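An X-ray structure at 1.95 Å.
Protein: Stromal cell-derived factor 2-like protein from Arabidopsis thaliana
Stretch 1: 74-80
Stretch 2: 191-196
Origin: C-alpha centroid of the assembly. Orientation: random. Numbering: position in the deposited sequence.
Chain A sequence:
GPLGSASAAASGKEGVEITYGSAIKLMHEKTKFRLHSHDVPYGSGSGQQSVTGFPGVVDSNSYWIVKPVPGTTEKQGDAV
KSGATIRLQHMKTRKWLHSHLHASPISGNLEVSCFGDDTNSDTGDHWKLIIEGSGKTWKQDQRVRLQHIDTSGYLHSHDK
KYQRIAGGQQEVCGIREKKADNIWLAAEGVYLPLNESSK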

# COMPACT_ATOMS: atom_id res chain seq x y z
N GLU A 74 18.30 -5.18 -5.87
CA GLU A 74 17.61 -5.55 -4.64
C GLU A 74 16.93 -6.89 -4.79
O GLU A 74 16.23 -7.12 -5.77
CB GLU A 74 16.58 -4.49 -4.26
CG GLU A 74 17.17 -3.22 -3.66
CD GLU A 74 17.60 -2.19 -4.70
OE1 GLU A 74 18.09 -1.11 -4.30
OE2 GLU A 74 17.46 -2.45 -5.92
N LYS A 75 17.12 -7.77 -3.81
CA LYS A 75 16.59 -9.14 -3.90
C LYS A 75 15.84 -9.55 -2.63
O LYS A 75 15.95 -8.89 -1.56
CB LYS A 75 17.73 -10.12 -4.23
CG LYS A 75 18.74 -10.35 -3.08
CD LYS A 75 20.03 -10.95 -3.61
CE LYS A 75 21.02 -11.23 -2.52
NZ LYS A 75 21.57 -9.97 -1.92
N GLN A 76 15.06 -10.63 -2.74
CA GLN A 76 14.38 -11.19 -1.57
C GLN A 76 15.39 -11.44 -0.45
O GLN A 76 16.49 -11.98 -0.69
CB GLN A 76 13.68 -12.50 -1.94
CG GLN A 76 12.51 -12.37 -2.95
CD GLN A 76 11.82 -13.70 -3.22
OE1 GLN A 76 10.69 -13.96 -2.74
NE2 GLN A 76 12.50 -14.55 -3.98
N GLY A 77 15.02 -11.04 0.77
CA GLY A 77 15.92 -11.11 1.93
C GLY A 77 16.78 -9.86 2.18
O GLY A 77 17.45 -9.76 3.20
N ASP A 78 16.78 -8.91 1.23
CA ASP A 78 17.49 -7.65 1.45
C ASP A 78 16.56 -6.72 2.26
O ASP A 78 15.34 -6.69 2.03
CB ASP A 78 17.89 -6.97 0.13
CG ASP A 78 19.04 -7.68 -0.60
OD1 ASP A 78 19.70 -8.60 -0.04
OD2 ASP A 78 19.29 -7.30 -1.77
N ALA A 79 17.13 -6.00 3.23
CA ALA A 79 16.36 -5.00 3.97
C ALA A 79 15.85 -3.91 3.03
O ALA A 79 16.58 -3.45 2.15
CB ALA A 79 17.23 -4.36 5.11
N VAL A 80 14.61 -3.49 3.20
CA VAL A 80 14.08 -2.36 2.44
C VAL A 80 14.57 -1.07 3.12
O VAL A 80 14.37 -0.90 4.33
CB VAL A 80 12.52 -2.36 2.38
CG1 VAL A 80 12.02 -1.29 1.42
CG2 VAL A 80 11.99 -3.74 1.95
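Stretch 2 (191-196) YLPLNE

Neither stretch forms a regular helix or strand, so the contact is best described from individual backbone angles. In stretch 1, Lys 75 to Asp 78 make a type II beta turn, closed by the hydrogen bond from Asp 78 N to Lys 75 O at 2.9 Å. The corner residues have phi/psi of -52/134 at Gln 76 and 91/-10 at Gly 77. Stretch 2 is extended from Tyr 191 to Leu 194, with phi between -105 and -54° and psi between 123 and 148°, and it bends at Asn 195, where phi/psi changes to -55/-17. From first CA to last, stretch 2 runs mostly across stretch 1 and partly against its direction, so the contact gathers around Gly 77.

The closest CA atoms across the pair are those of Gly 77 and Leu 194, 4.9 Å apart, which places stretch 2 against the second corner of the turn. Gly 77 CA lies 3.3 Å from Pro 193 O. One carbonyl then anchors the backbone: Gly 77 O accepts a hydrogen bond from Asn 195 N at 2.9 Å, nearly linear at 170°, and also receives a CA-H...O contact from Leu 194 CA at 3.4 Å, with 149° at the hydrogen. The positive phi of Gly 77 by itself calls for glycine, since a CB would be jammed against the preceding carbonyl oxygen. The packing adds a second restriction: an ideal CB there would stand 2.7 Å from Asn 195 ND2, a clash, and a tight 3.2 Å from Pro 193 O.

Asn 195 has the largest area covered by the other stretch, 79 Å² for the whole residue. Its CA-to-CB bond points toward the turn, and with chi1 at -74° (m) its amide nitrogen reaches two acceptors. Asn 195 ND2 donates to Gln 76 O at 2.9 Å and 147°, and to Asp 78 OD1 at 2.9 Å and 175°, so the side chain bridges main chain and carboxylate of the turn. That carboxylate is itself held within stretch 1: Lys 75 N donates to Asp 78 OD2 at 3.0 Å, while Lys 75 NZ forms a salt bridge with Asp 78 OD1, also at 3.0 Å. Asp 78 OD1 is thus shared between the lysine and the asparagine, and Lys 75 CE passes 3.6 Å from Asn 195 ND2.

One apolar side-chain pair joins the stretches: Leu 194, its CA-to-CB bond directed sideways, brings CD2 to 3.9 Å from Ala 79 CB. The CA-to-CB bond of Leu 192 points toward stretch 1, but the approach is a loose van der Waals one, Leu 192 CD1 lying 4.2 Å from the amide oxygen Gln 76 OE1. The whole contact buries 315 Å², both sides summed.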

# COMPACT_ATOMS: atom_id res chain seq x y z
N TYR A 191 8.41 -11.98 7.90
CA TYR A 191 9.59 -11.35 7.31
C TYR A 191 10.69 -12.36 6.96
O TYR A 191 11.14 -13.15 7.82
CB TYR A 191 10.11 -10.23 8.23
CG TYR A 191 8.98 -9.37 8.83
CD1 TYR A 191 8.72 -9.39 10.20
CD2 TYR A 191 8.18 -8.57 8.03
CE1 TYR A 191 7.70 -8.64 10.75
CE2 TYR A 191 7.15 -7.79 8.58
CZ TYR A 191 6.92 -7.84 9.94
OH TYR A 191 5.91 -7.09 10.51
N LEU A 192 11.09 -12.37 5.68
CA LEU A 192 12.10 -13.30 5.21
C LEU A 192 13.43 -12.97 5.89
O LEU A 192 13.70 -11.78 6.19
CB LEU A 192 12.23 -13.28 3.69
CG LEU A 192 11.03 -13.72 2.82
CD1 LEU A 192 11.51 -13.90 1.39
CD2 LEU A 192 10.34 -15.02 3.36
N PRO A 193 14.26 -14.00 6.14
CA PRO A 193 15.55 -13.81 6.80
C PRO A 193 16.39 -12.77 6.09
O PRO A 193 16.33 -12.64 4.87
CB PRO A 193 16.22 -15.18 6.71
CG PRO A 193 15.13 -16.14 6.45
CD PRO A 193 13.99 -15.41 5.82
N LEU A 194 17.14 -12.01 6.86
CA LEU A 194 18.10 -11.04 6.32
C LEU A 194 19.28 -11.73 5.70
O LEU A 194 19.99 -12.51 6.37
CB LEU A 194 18.62 -10.13 7.42
CG LEU A 194 17.90 -8.85 7.73
CD1 LEU A 194 18.43 -8.33 9.09
CD2 LEU A 194 18.14 -7.84 6.61
N ASN A 195 19.54 -11.40 4.44
CA ASN A 195 20.71 -11.90 3.74
C ASN A 195 21.99 -11.57 4.49
O ASN A 195 23.04 -12.16 4.24
CB ASN A 195 20.74 -11.41 2.29
CG ASN A 195 19.72 -12.14 1.43
OD1 ASN A 195 19.48 -13.32 1.63
ND2 ASN A 195 19.11 -11.44 0.48
N GLU A 196 21.87 -10.62 5.42
CA GLU A 196 22.82 -10.37 6.52
C GLU A 196 23.21 -8.92 6.43
O GLU A 196 22.90 -8.14 7.34
CB GLU A 196 24.06 -11.28 6.49
CG GLU A 196 23.94 -12.61 7.28
CD GLU A 196 25.28 -13.38 7.36
OE1 GLU A 196 26.34 -12.72 7.48
OE2 GLU A 196 25.27 -14.64 7.31